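Local coordinates for protein NAD-dependent epimerase/dehydratase (Methylobacillus flagellatus KT, PDB 3GPI) that is of unknown function but probably binds a nicotinamide adenine dinucleotide cofactor through a Rossmann fold, as in related short-chain dehydrogenase/reductase-type epimerases and dehydratases, at residues A[116-121]-A[241-246]; A[167-172]-A[229-234]; A[173-178]-A[223-228]; A[182-187]-A[216-221]. All coordinates share one frame; numbering follows the deposited sequence.

Interaction 1: A[116-121]-A[241-246]. With EDO (1,2-ethanediol), chain C.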
# COMPACT_ATOMS: atom_id res chain seq x y z
N GLU A 116 -17.36 -5.88 9.52
CA GLU A 116 -18.09 -4.75 8.98
C GLU A 116 -18.75 -4.03 10.14
O GLU A 116 -19.61 -4.59 10.85
CB GLU A 116 -19.13 -5.22 7.95
CG GLU A 116 -18.52 -5.96 6.82
CD GLU A 116 -19.38 -5.94 5.58
OE1 GLU A 116 -19.83 -7.03 5.20
OE2 GLU A 116 -19.61 -4.86 5.00
N VAL A 117 -18.32 -2.81 10.38
CA VAL A 117 -18.77 -2.06 11.52
C VAL A 117 -18.90 -0.61 11.16
O VAL A 117 -18.10 -0.07 10.39
CB VAL A 117 -17.82 -2.20 12.75
CG1 VAL A 117 -17.94 -3.56 13.39
CG2 VAL A 117 -16.37 -1.94 12.35
N GLU A 118 -19.91 0.03 11.75
CA GLU A 118 -20.10 1.46 11.56
C GLU A 118 -19.33 2.19 12.65
O GLU A 118 -19.89 2.93 13.48
CB GLU A 118 -21.60 1.80 11.60
CG GLU A 118 -22.38 1.24 10.41
CD GLU A 118 -21.93 1.84 9.09
OE1 GLU A 118 -21.87 3.09 8.97
OE2 GLU A 118 -21.61 1.06 8.17
N GLU A 119 -18.02 1.98 12.63
CA GLU A 119 -17.12 2.41 13.66
C GLU A 119 -15.78 2.71 13.00
O GLU A 119 -15.52 2.26 11.85
CB GLU A 119 -16.87 1.29 14.69
CG GLU A 119 -18.06 0.89 15.57
CD GLU A 119 -17.66 -0.09 16.67
OE1 GLU A 119 -16.94 -1.07 16.38
OE2 GLU A 119 -18.08 0.14 17.83
N TRP A 120 -14.96 3.45 13.73
CA TRP A 120 -13.56 3.67 13.36
C TRP A 120 -12.69 2.61 13.97
O TRP A 120 -12.73 2.41 15.19
CB TRP A 120 -13.10 4.99 13.90
CG TRP A 120 -13.75 6.17 13.27
CD1 TRP A 120 -14.92 6.77 13.64
CD2 TRP A 120 -13.26 6.91 12.16
NE1 TRP A 120 -15.18 7.86 12.83
CE2 TRP A 120 -14.17 7.96 11.91
CE3 TRP A 120 -12.13 6.78 11.34
CZ2 TRP A 120 -13.97 8.88 10.88
CZ3 TRP A 120 -11.94 7.67 10.33
CH2 TRP A 120 -12.84 8.74 10.12
N LEU A 121 -11.89 1.93 13.16
CA LEU A 121 -10.94 0.93 13.62
C LEU A 121 -9.53 1.49 13.51
O LEU A 121 -9.25 2.29 12.62
CB LEU A 121 -11.00 -0.34 12.77
CG LEU A 121 -12.39 -0.94 12.58
CD1 LEU A 121 -12.30 -2.26 11.85
CD2 LEU A 121 -13.07 -1.05 13.93
N PRO A 241 -28.14 5.56 -1.48
CA PRO A 241 -28.61 4.43 -0.68
C PRO A 241 -28.12 4.61 0.77
O PRO A 241 -27.15 5.32 1.01
CB PRO A 241 -27.97 3.23 -1.35
CG PRO A 241 -27.59 3.70 -2.73
CD PRO A 241 -27.22 5.13 -2.55
N PRO A 242 -28.81 4.04 1.76
CA PRO A 242 -28.33 4.09 3.12
C PRO A 242 -26.85 3.66 3.24
O PRO A 242 -26.39 2.70 2.57
CB PRO A 242 -29.28 3.08 3.87
CG PRO A 242 -29.91 2.30 2.81
CD PRO A 242 -30.03 3.21 1.63
N VAL A 243 -26.12 4.39 4.07
CA VAL A 243 -24.70 4.13 4.27
C VAL A 243 -24.56 2.90 5.15
O VAL A 243 -25.01 2.91 6.31
CB VAL A 243 -24.02 5.33 4.91
CG1 VAL A 243 -22.54 5.02 5.22
CG2 VAL A 243 -24.14 6.56 4.00
N GLN A 244 -23.94 1.86 4.61
CA GLN A 244 -23.80 0.61 5.33
C GLN A 244 -22.78 -0.29 4.66
O GLN A 244 -22.81 -0.49 3.45
CB GLN A 244 -25.18 -0.09 5.45
CG GLN A 244 -25.16 -1.26 6.40
CD GLN A 244 -24.87 -2.55 5.69
OE1 GLN A 244 -25.44 -2.84 4.63
NE2 GLN A 244 -23.98 -3.36 6.28
N GLY A 245 -21.83 -0.81 5.44
CA GLY A 245 -20.88 -1.77 4.93
C GLY A 245 -19.41 -1.36 5.08
O GLY A 245 -19.08 -0.18 5.17
N ASN A 246 -18.56 -2.38 5.15
CA ASN A 246 -17.13 -2.20 5.34
C ASN A 246 -16.86 -1.50 6.68
O ASN A 246 -17.54 -1.82 7.65
CB ASN A 246 -16.49 -1.47 4.14
CG ASN A 246 -14.99 -1.70 4.08
OD1 ASN A 246 -14.46 -2.75 4.47
ND2 ASN A 246 -14.28 -0.70 3.61
C1 EDO C . -12.37 0.50 1.70
O1 EDO C . -12.17 0.94 0.38
C2 EDO C . -11.09 0.06 2.31
O2 EDO C . -11.25 -0.64 3.51
O HOH W 1 -20.35 -1.43 8.19
O HOH W 2 -24.28 4.83 8.49
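The two loops run in roughly opposing directions, their touching parts 138° apart, and are nearest at Glu-116 and Asn-246, whose CA atoms are 4.5 Å apart. Both lead into the small parallel sheet of strands 120-121 and 248-249, and an inverse gamma turn centred on Glu-118 bends the first. Val-117 N donates to Asn-246 O at 3.0 Å, nearly along the C=O axis. Two glutamates supply the other direct bonds. The extended chain of Glu-116 brings OE2 to Asn-246 N at 2.7 Å, an almost straight bond (177°) on the anti lone pair; the same oxygen forms a salt bridge with Arg-178. Glu-118 is bent at chi2, so that OE2 takes a weak bond from Gly-245 N (3.3 Å), while OE1 accepts from Trp-181 NE1. Asn-246 points its CB away from 116-121, CG anti to the backbone N (chi1 -160°), and ND2 donates to Trp-181 O and to O2 of a bound 1,2-ethanediol (3.0 Å). An alanine here would remove that donor and probably loosen the tie between this loop and strand 181-186. One water donates to Glu-118 OE2 and Asn-246 O; another, 3.0 Å from each, joins Glu-118 OE1 to Val-243 O.

Interaction 2: A[167-172]-A[229-234]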
# COMPACT_ATOMS: atom_id res chain seq x y z
N ARG A 167 -13.26 6.06 -13.66
CA ARG A 167 -13.99 5.44 -14.77
C ARG A 167 -15.38 5.01 -14.31
O ARG A 167 -16.36 5.29 -15.02
CB ARG A 167 -13.20 4.27 -15.37
CG ARG A 167 -11.91 4.73 -16.07
CD ARG A 167 -11.21 3.56 -16.76
NE ARG A 167 -10.98 2.42 -15.86
CZ ARG A 167 -9.86 2.21 -15.17
NH1 ARG A 167 -8.83 3.04 -15.24
NH2 ARG A 167 -9.78 1.16 -14.40
N GLN A 168 -15.49 4.37 -13.14
CA GLN A 168 -16.77 3.91 -12.67
C GLN A 168 -17.74 5.10 -12.48
O GLN A 168 -18.96 4.96 -12.67
CB GLN A 168 -16.65 3.17 -11.35
CG GLN A 168 -18.00 2.53 -10.92
CD GLN A 168 -17.94 1.55 -9.76
OE1 GLN A 168 -17.19 1.71 -8.79
NE2 GLN A 168 -18.79 0.54 -9.85
N ALA A 169 -17.23 6.24 -12.07
CA ALA A 169 -18.06 7.42 -11.86
C ALA A 169 -18.72 7.90 -13.15
O ALA A 169 -19.71 8.62 -13.10
CB ALA A 169 -17.20 8.54 -11.27
N GLN A 170 -18.18 7.47 -14.29
CA GLN A 170 -18.70 7.88 -15.60
C GLN A 170 -19.91 7.07 -16.01
O GLN A 170 -20.60 7.41 -16.99
CB GLN A 170 -17.59 7.73 -16.66
CG GLN A 170 -16.46 8.76 -16.53
CD GLN A 170 -15.36 8.53 -17.52
OE1 GLN A 170 -15.56 7.82 -18.50
NE2 GLN A 170 -14.19 9.12 -17.27
N THR A 171 -20.17 6.00 -15.28
CA THR A 171 -21.27 5.09 -15.61
C THR A 171 -22.20 4.80 -14.40
O THR A 171 -22.15 3.71 -13.83
CB THR A 171 -20.74 3.78 -16.23
OG1 THR A 171 -19.84 3.16 -15.29
CG2 THR A 171 -20.03 4.07 -17.56
N PRO A 172 -23.10 5.75 -14.04
CA PRO A 172 -23.93 5.58 -12.84
C PRO A 172 -24.86 4.36 -12.86
O PRO A 172 -25.18 3.85 -11.80
CB PRO A 172 -24.74 6.89 -12.77
CG PRO A 172 -23.99 7.85 -13.56
CD PRO A 172 -23.33 7.06 -14.67
N ASP A 229 -19.77 14.50 -10.67
CA ASP A 229 -19.98 15.94 -10.74
C ASP A 229 -18.83 16.65 -11.43
O ASP A 229 -19.01 17.52 -12.30
CB ASP A 229 -20.21 16.54 -9.36
CG ASP A 229 -21.56 16.20 -8.78
OD1 ASP A 229 -22.41 15.59 -9.49
OD2 ASP A 229 -21.80 16.53 -7.58
N ARG A 230 -17.62 16.24 -11.13
CA ARG A 230 -16.48 16.91 -11.73
C ARG A 230 -16.18 16.46 -13.15
O ARG A 230 -15.32 17.04 -13.80
CB ARG A 230 -15.25 16.74 -10.81
CG ARG A 230 -15.24 17.91 -9.80
CD ARG A 230 -14.89 17.51 -8.40
NE ARG A 230 -15.31 18.52 -7.43
CZ ARG A 230 -16.49 18.51 -6.80
NH1 ARG A 230 -17.37 17.54 -7.07
NH2 ARG A 230 -16.80 19.47 -5.93
N GLN A 231 -16.86 15.44 -13.64
CA GLN A 231 -16.68 14.97 -15.00
C GLN A 231 -17.90 15.21 -15.92
O GLN A 231 -17.95 14.67 -17.05
CB GLN A 231 -16.33 13.50 -15.02
CG GLN A 231 -15.01 13.17 -14.30
CD GLN A 231 -14.69 11.72 -14.42
OE1 GLN A 231 -14.09 11.29 -15.39
NE2 GLN A 231 -15.10 10.94 -13.41
N GLY A 232 -18.87 15.98 -15.45
CA GLY A 232 -20.05 16.27 -16.26
C GLY A 232 -20.88 15.03 -16.53
O GLY A 232 -21.38 14.84 -17.65
N ILE A 233 -21.02 14.15 -15.55
CA ILE A 233 -21.76 12.90 -15.70
C ILE A 233 -23.12 13.04 -15.04
O ILE A 233 -23.23 13.38 -13.88
CB ILE A 233 -20.99 11.72 -15.03
CG1 ILE A 233 -19.58 11.59 -15.62
CG2 ILE A 233 -21.82 10.45 -15.11
CD1 ILE A 233 -19.51 11.32 -17.11
N ALA A 234 -24.17 12.79 -15.81
CA ALA A 234 -25.52 12.92 -15.30
C ALA A 234 -25.96 11.74 -14.47
O ALA A 234 -25.67 10.59 -14.80
CB ALA A 234 -26.50 13.12 -16.48
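Gln-170 sits in a type I beta turn, Gln-168 to Thr-171, at the end region of helix 164-168, and its side chain runs extended beside the loop after helix 220-230. Its CB lies 4.1 Å from Ile-233 CD1. CG, anti to the carbonyl carbon (chi1 -71°), is 3.6 Å from Gln-231 OE1, and CD 3.7 Å from the same oxygen. At the tip NE2 donates to that OE1 at 2.9 Å; the acceptor is near the plane of the donor amide, but the N-H comes from above its carbonyl plane. The two side chains cross at about a right angle, amide planes 68° apart. The other half of the Gln-231 amide is held too: NE2 donates to Ile-166 O and Leu-227 O and passes 3.8 Å from Ala-169 CB. Beside this polar pair Ile-233 packs on the turn: CG2 lies 3.4 Å from Ala-169 O and, in apolar contact, 3.7 Å from Pro-172 CG; CD1 lies against the Gln-170 backbone. The contact joins the chain leaving helix 164-168 to the loop after helix 220-230; Ala-169 packs on Leu-224 and Leu-227 of that helix, Gln-231 on Leu-274 and Met-277 of helix 266-277.

Interaction 3: A[173-178]-A[223-228]; sequences EQWPAR and LLRWLA
Helix 220-230 presents one side to the loop between helix 164-168 and strand 181-186, and the indole of Trp-175 lies flat on it. No hydrogen bond crosses between the two segments; the contact is apolar and largely the work of one ring. Trp-175 points from the loop toward the helix, CG anti to the carbonyl carbon (chi1 -65°), and meets Leu-224 tip to tip. Leu-224 covers one face: CD1 forms a CH-pi contact 3.8 Å from the centroid of the five-membered ring, only 14° off its normal, and CB stands 3.7 Å above the indole plane. One helical turn on, Ala-228 CB touches the edge at CZ2, 4.0 Å away. Arg-225 CG approaches CZ3 of Trp-175 at 3.7 Å, its extended chain crossing the indole at about a right angle, while its NH1 donates to Gly-238 O. Pro-176 CD adds a second contact to Leu-224 CD1 at 3.9 Å. The indole is also held through its polar atom, since NE1 donates to Gln-168 O. An alanine in place of Trp-175 would remove the surface that covers Leu-224 as well as this donor, and would probably loosen the loop from the helix. Elsewhere on helix 220-230, Trp-226 and Leu-227 pack on helix 266-277, and Leu-223 and Leu-227 on Met-165 of helix 164-168, which Pro-176 of the loop also touches.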
# COMPACT_ATOMS: atom_id res chain seq x y z
N GLU A 173 -25.23 3.85 -14.04
CA GLU A 173 -25.98 2.60 -14.07
C GLU A 173 -25.19 1.38 -13.53
O GLU A 173 -25.79 0.38 -13.14
CB GLU A 173 -26.54 2.32 -15.48
N GLN A 174 -23.87 1.49 -13.46
CA GLN A 174 -23.03 0.40 -12.95
C GLN A 174 -22.57 0.60 -11.51
O GLN A 174 -21.71 -0.13 -11.02
CB GLN A 174 -21.80 0.18 -13.87
CG GLN A 174 -22.18 -0.07 -15.33
CD GLN A 174 -20.99 -0.37 -16.22
OE1 GLN A 174 -20.14 -1.21 -15.89
NE2 GLN A 174 -20.94 0.28 -17.38
N TRP A 175 -23.11 1.62 -10.83
CA TRP A 175 -22.74 1.82 -9.44
C TRP A 175 -23.24 0.69 -8.55
O TRP A 175 -24.29 0.10 -8.83
CB TRP A 175 -23.21 3.21 -8.95
CG TRP A 175 -22.53 4.35 -9.66
CD1 TRP A 175 -21.51 4.26 -10.56
CD2 TRP A 175 -22.79 5.74 -9.47
NE1 TRP A 175 -21.13 5.52 -10.96
CE2 TRP A 175 -21.89 6.45 -10.30
CE3 TRP A 175 -23.70 6.47 -8.67
CZ2 TRP A 175 -21.89 7.85 -10.38
CZ3 TRP A 175 -23.68 7.87 -8.75
CH2 TRP A 175 -22.79 8.53 -9.60
N PRO A 176 -22.48 0.34 -7.50
CA PRO A 176 -22.89 -0.82 -6.67
C PRO A 176 -24.20 -0.55 -5.93
O PRO A 176 -24.54 0.61 -5.66
CB PRO A 176 -21.73 -0.96 -5.67
CG PRO A 176 -21.14 0.44 -5.59
CD PRO A 176 -21.25 0.97 -6.99
N ALA A 177 -24.98 -1.59 -5.63
CA ALA A 177 -26.22 -1.39 -4.90
C ALA A 177 -25.95 -0.94 -3.46
O ALA A 177 -26.66 -0.12 -2.93
CB ALA A 177 -27.05 -2.70 -4.91
N ARG A 178 -24.94 -1.52 -2.85
CA ARG A 178 -24.63 -1.27 -1.45
C ARG A 178 -23.72 -0.05 -1.34
O ARG A 178 -22.72 0.02 -2.06
CB ARG A 178 -23.92 -2.46 -0.85
CG ARG A 178 -23.91 -2.42 0.63
CD ARG A 178 -22.58 -2.84 1.10
NE ARG A 178 -22.69 -3.75 2.20
CZ ARG A 178 -21.69 -4.49 2.68
NH1 ARG A 178 -20.46 -4.40 2.17
NH2 ARG A 178 -21.93 -5.29 3.69
N LEU A 223 -18.40 9.27 -3.08
CA LEU A 223 -17.21 9.43 -3.91
C LEU A 223 -17.59 9.40 -5.39
O LEU A 223 -17.14 10.25 -6.15
CB LEU A 223 -16.22 8.30 -3.58
CG LEU A 223 -14.97 8.32 -4.45
CD1 LEU A 223 -14.17 9.65 -4.33
CD2 LEU A 223 -14.05 7.17 -4.11
N LEU A 224 -18.44 8.45 -5.76
CA LEU A 224 -18.86 8.32 -7.17
C LEU A 224 -19.61 9.56 -7.62
O LEU A 224 -19.34 10.04 -8.71
CB LEU A 224 -19.68 7.05 -7.36
CG LEU A 224 -18.91 5.76 -7.26
CD1 LEU A 224 -19.90 4.60 -7.07
CD2 LEU A 224 -18.00 5.56 -8.50
N ARG A 225 -20.50 10.11 -6.78
CA ARG A 225 -21.20 11.33 -7.18
C ARG A 225 -20.27 12.51 -7.29
O ARG A 225 -20.43 13.32 -8.19
CB ARG A 225 -22.33 11.63 -6.21
CG ARG A 225 -23.52 10.71 -6.38
CD ARG A 225 -24.55 11.06 -5.37
NE ARG A 225 -25.78 10.33 -5.61
CZ ARG A 225 -26.97 10.81 -5.26
NH1 ARG A 225 -27.08 12.02 -4.72
NH2 ARG A 225 -28.04 10.06 -5.49
N TRP A 226 -19.29 12.63 -6.37
CA TRP A 226 -18.34 13.76 -6.42
C TRP A 226 -17.54 13.65 -7.73
O TRP A 226 -17.32 14.66 -8.45
CB TRP A 226 -17.43 13.65 -5.16
CG TRP A 226 -16.48 14.84 -4.99
CD1 TRP A 226 -16.71 15.96 -4.23
CD2 TRP A 226 -15.19 15.01 -5.56
NE1 TRP A 226 -15.65 16.81 -4.30
CE2 TRP A 226 -14.69 16.25 -5.11
CE3 TRP A 226 -14.38 14.23 -6.39
CZ2 TRP A 226 -13.43 16.74 -5.47
CZ3 TRP A 226 -13.11 14.70 -6.75
CH2 TRP A 226 -12.66 15.97 -6.30
N LEU A 227 -17.08 12.44 -8.04
CA LEU A 227 -16.34 12.22 -9.26
C LEU A 227 -17.18 12.43 -10.53
O LEU A 227 -16.68 12.94 -11.55
CB LEU A 227 -15.75 10.82 -9.25
CG LEU A 227 -14.56 10.63 -8.30
CD1 LEU A 227 -14.18 9.19 -8.19
CD2 LEU A 227 -13.35 11.51 -8.72
N ALA A 228 -18.45 12.06 -10.44
CA ALA A 228 -19.37 12.25 -11.56
C ALA A 228 -19.60 13.75 -11.76
O ALA A 228 -19.54 14.22 -12.91
CB ALA A 228 -20.68 11.53 -11.28

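Interaction 4: A[182-187]-A[216-221]; sequences TNRIHR and QPLPVH. With EDO (1,2-ethanediol), chain C; EDO (1,2-ethanediol), chain B.
One carbonyl oxygen takes two hydrogen bonds from a single residue: Leu-218 O accepts from Thr-182 N and from Thr-182 OG1, each at 2.8 Å. Both donors lie above the carbonyl plane rather than on a lone pair. These bonds belong to an antiparallel bridge that adds the short strand 218-219 to strand 181-186 of the mixed, largely parallel Rossmann-type sheet. Thr-182 and Leu-218 form its hydrogen-bonded pair, completed by Leu-218 N donating to Thr-182 O at 3.0 Å, this time in the carbonyl plane. The hydroxyl reaches the shared oxygen because chi1 of Thr-182 (61°) puts OG1 in the crowded position between the backbone N and the carbonyl carbon. The same torsion turns CG2 onto Val-220 CB, 3.6 Å away, where helix 220-230 begins. OG1 also accepts from Arg-184 NH2 at 2.8 Å, although the place of that nitrogen is less certain.

The Arg-184 chain bends at chi3, so the guanidinium turns back toward Thr-182, with Thr-182 OG1 and an ethanediol oxygen at its edge. Its NE donates to O1 of this bound 1,2-ethanediol at 2.9 Å, a molecule probably taken from the crystallisation liquor. Asn-183 flanks the bridge: OD1 lies against Pro-217 CB and accepts from Leu-249 N, and ND2 donates to Lys-247 O, with a weak bond to a second ethanediol. Just before strand 218-219 a water links the segments, accepting from Arg-184 NH1 at 2.9 Å and donating to Gln-216 O at 2.7 Å.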
# COMPACT_ATOMS: atom_id res chain seq x y z
N THR A 182 -15.58 3.52 2.15
CA THR A 182 -14.36 3.28 1.38
C THR A 182 -13.21 4.07 2.00
O THR A 182 -13.40 5.25 2.41
CB THR A 182 -14.54 3.64 -0.12
OG1 THR A 182 -14.86 5.04 -0.27
CG2 THR A 182 -15.63 2.79 -0.77
N ASN A 183 -12.05 3.43 2.01
CA ASN A 183 -10.82 3.97 2.62
C ASN A 183 -9.77 3.91 1.55
O ASN A 183 -9.67 2.95 0.79
CB ASN A 183 -10.39 3.12 3.79
CG ASN A 183 -11.43 3.09 4.90
OD1 ASN A 183 -11.50 3.98 5.73
ND2 ASN A 183 -12.26 2.05 4.88
N ARG A 184 -8.95 4.95 1.50
CA ARG A 184 -7.94 5.04 0.41
C ARG A 184 -6.62 5.67 0.83
O ARG A 184 -6.55 6.39 1.83
CB ARG A 184 -8.47 5.88 -0.78
CG ARG A 184 -8.64 7.37 -0.43
CD ARG A 184 -9.50 8.22 -1.40
NE ARG A 184 -10.69 7.43 -1.67
CZ ARG A 184 -11.59 7.12 -0.77
NH1 ARG A 184 -11.65 7.75 0.40
NH2 ARG A 184 -12.48 6.21 -1.07
N ILE A 185 -5.59 5.39 0.05
CA ILE A 185 -4.30 6.04 0.20
C ILE A 185 -3.78 6.27 -1.21
O ILE A 185 -3.79 5.38 -2.04
CB ILE A 185 -3.33 5.17 1.08
CG1 ILE A 185 -2.01 5.90 1.37
CG2 ILE A 185 -3.09 3.80 0.46
CD1 ILE A 185 -2.13 7.08 2.41
N HIS A 186 -3.29 7.47 -1.47
CA HIS A 186 -2.70 7.74 -2.76
C HIS A 186 -1.34 7.04 -2.84
O HIS A 186 -0.57 7.03 -1.87
CB HIS A 186 -2.49 9.24 -2.90
CG HIS A 186 -2.15 9.69 -4.30
ND1 HIS A 186 -0.92 9.44 -4.89
CD2 HIS A 186 -2.87 10.39 -5.20
CE1 HIS A 186 -0.91 9.97 -6.11
NE2 HIS A 186 -2.08 10.56 -6.32
N ARG A 187 -1.04 6.43 -3.99
CA ARG A 187 0.26 5.79 -4.22
C ARG A 187 1.43 6.64 -3.72
O ARG A 187 2.36 6.12 -3.09
CB ARG A 187 0.44 5.52 -5.71
CG ARG A 187 1.78 4.88 -6.09
CD ARG A 187 2.10 5.19 -7.58
NE ARG A 187 2.47 6.58 -7.79
CZ ARG A 187 2.75 7.12 -8.97
NH1 ARG A 187 2.68 6.38 -10.07
NH2 ARG A 187 3.03 8.41 -9.05
N GLN A 216 -10.04 10.82 5.22
CA GLN A 216 -11.49 10.90 5.01
C GLN A 216 -12.07 9.68 4.32
O GLN A 216 -12.23 9.68 3.12
CB GLN A 216 -11.87 12.15 4.20
CG GLN A 216 -11.63 13.48 4.96
CD GLN A 216 -12.30 14.67 4.29
OE1 GLN A 216 -13.45 14.62 3.91
NE2 GLN A 216 -11.55 15.78 4.15
N PRO A 217 -12.43 8.66 5.09
CA PRO A 217 -13.24 7.59 4.51
C PRO A 217 -14.58 8.20 4.08
O PRO A 217 -15.08 9.14 4.68
CB PRO A 217 -13.44 6.61 5.67
CG PRO A 217 -12.81 7.19 6.88
CD PRO A 217 -12.25 8.53 6.55
N LEU A 218 -15.19 7.61 3.07
CA LEU A 218 -16.54 8.07 2.70
C LEU A 218 -17.30 6.94 2.06
O LEU A 218 -16.71 5.98 1.55
CB LEU A 218 -16.56 9.34 1.80
CG LEU A 218 -16.15 9.17 0.33
CD1 LEU A 218 -16.28 10.55 -0.42
CD2 LEU A 218 -14.72 8.69 0.20
N PRO A 219 -18.62 7.04 2.09
CA PRO A 219 -19.42 6.03 1.43
C PRO A 219 -19.17 6.08 -0.08
O PRO A 219 -18.99 7.17 -0.65
CB PRO A 219 -20.87 6.49 1.72
CG PRO A 219 -20.77 7.29 2.97
CD PRO A 219 -19.45 8.04 2.78
N VAL A 220 -19.17 4.92 -0.72
CA VAL A 220 -18.77 4.81 -2.12
C VAL A 220 -19.65 5.71 -3.03
O VAL A 220 -19.18 6.30 -3.98
CB VAL A 220 -18.70 3.34 -2.61
CG1 VAL A 220 -20.10 2.68 -2.68
CG2 VAL A 220 -17.95 3.21 -3.91
N HIS A 221 -20.93 5.82 -2.71
CA HIS A 221 -21.79 6.67 -3.53
C HIS A 221 -21.46 8.13 -3.42
O HIS A 221 -21.63 8.86 -4.38
CB HIS A 221 -23.29 6.42 -3.23
CG HIS A 221 -23.84 5.21 -3.91
ND1 HIS A 221 -24.66 5.31 -5.02
CD2 HIS A 221 -23.65 3.88 -3.68
CE1 HIS A 221 -24.96 4.09 -5.43
NE2 HIS A 221 -24.37 3.21 -4.64
C1 EDO C . -12.37 0.50 1.70
O1 EDO C . -12.17 0.94 0.38
C2 EDO C . -11.09 0.06 2.31
O2 EDO C . -11.25 -0.64 3.51
C1 EDO B . -10.66 4.38 -3.96
O1 EDO B . -10.46 5.75 -3.99
C2 EDO B . -11.54 4.24 -2.77
O2 EDO B . -12.77 3.80 -3.27
O HOH W 3 -10.53 10.39 1.08

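Along the chain the contacts are nested: interaction 4 closes the innermost loop, then interactions 3, 2 and 1. Three of them use helix 220-230, interaction 4 at its start, interaction 3 along its middle and interaction 2 past its end. Interactions 2 and 3 are closest, with centres about 8 Å apart; the centres of interactions 1 and 2 lie about 24 Å apart, and the two do not touch. The salt bridge of Glu-116 with Arg-178 ties interaction 1 to interaction 3, and one ethanediol touches interactions 1 and 4. Interactions 2 and 3 hold the outer region around helix 220-230 together, interaction 4, nearest the chain's centre, ties it to the large sheet, and interaction 1 links its outer loop to 116-121.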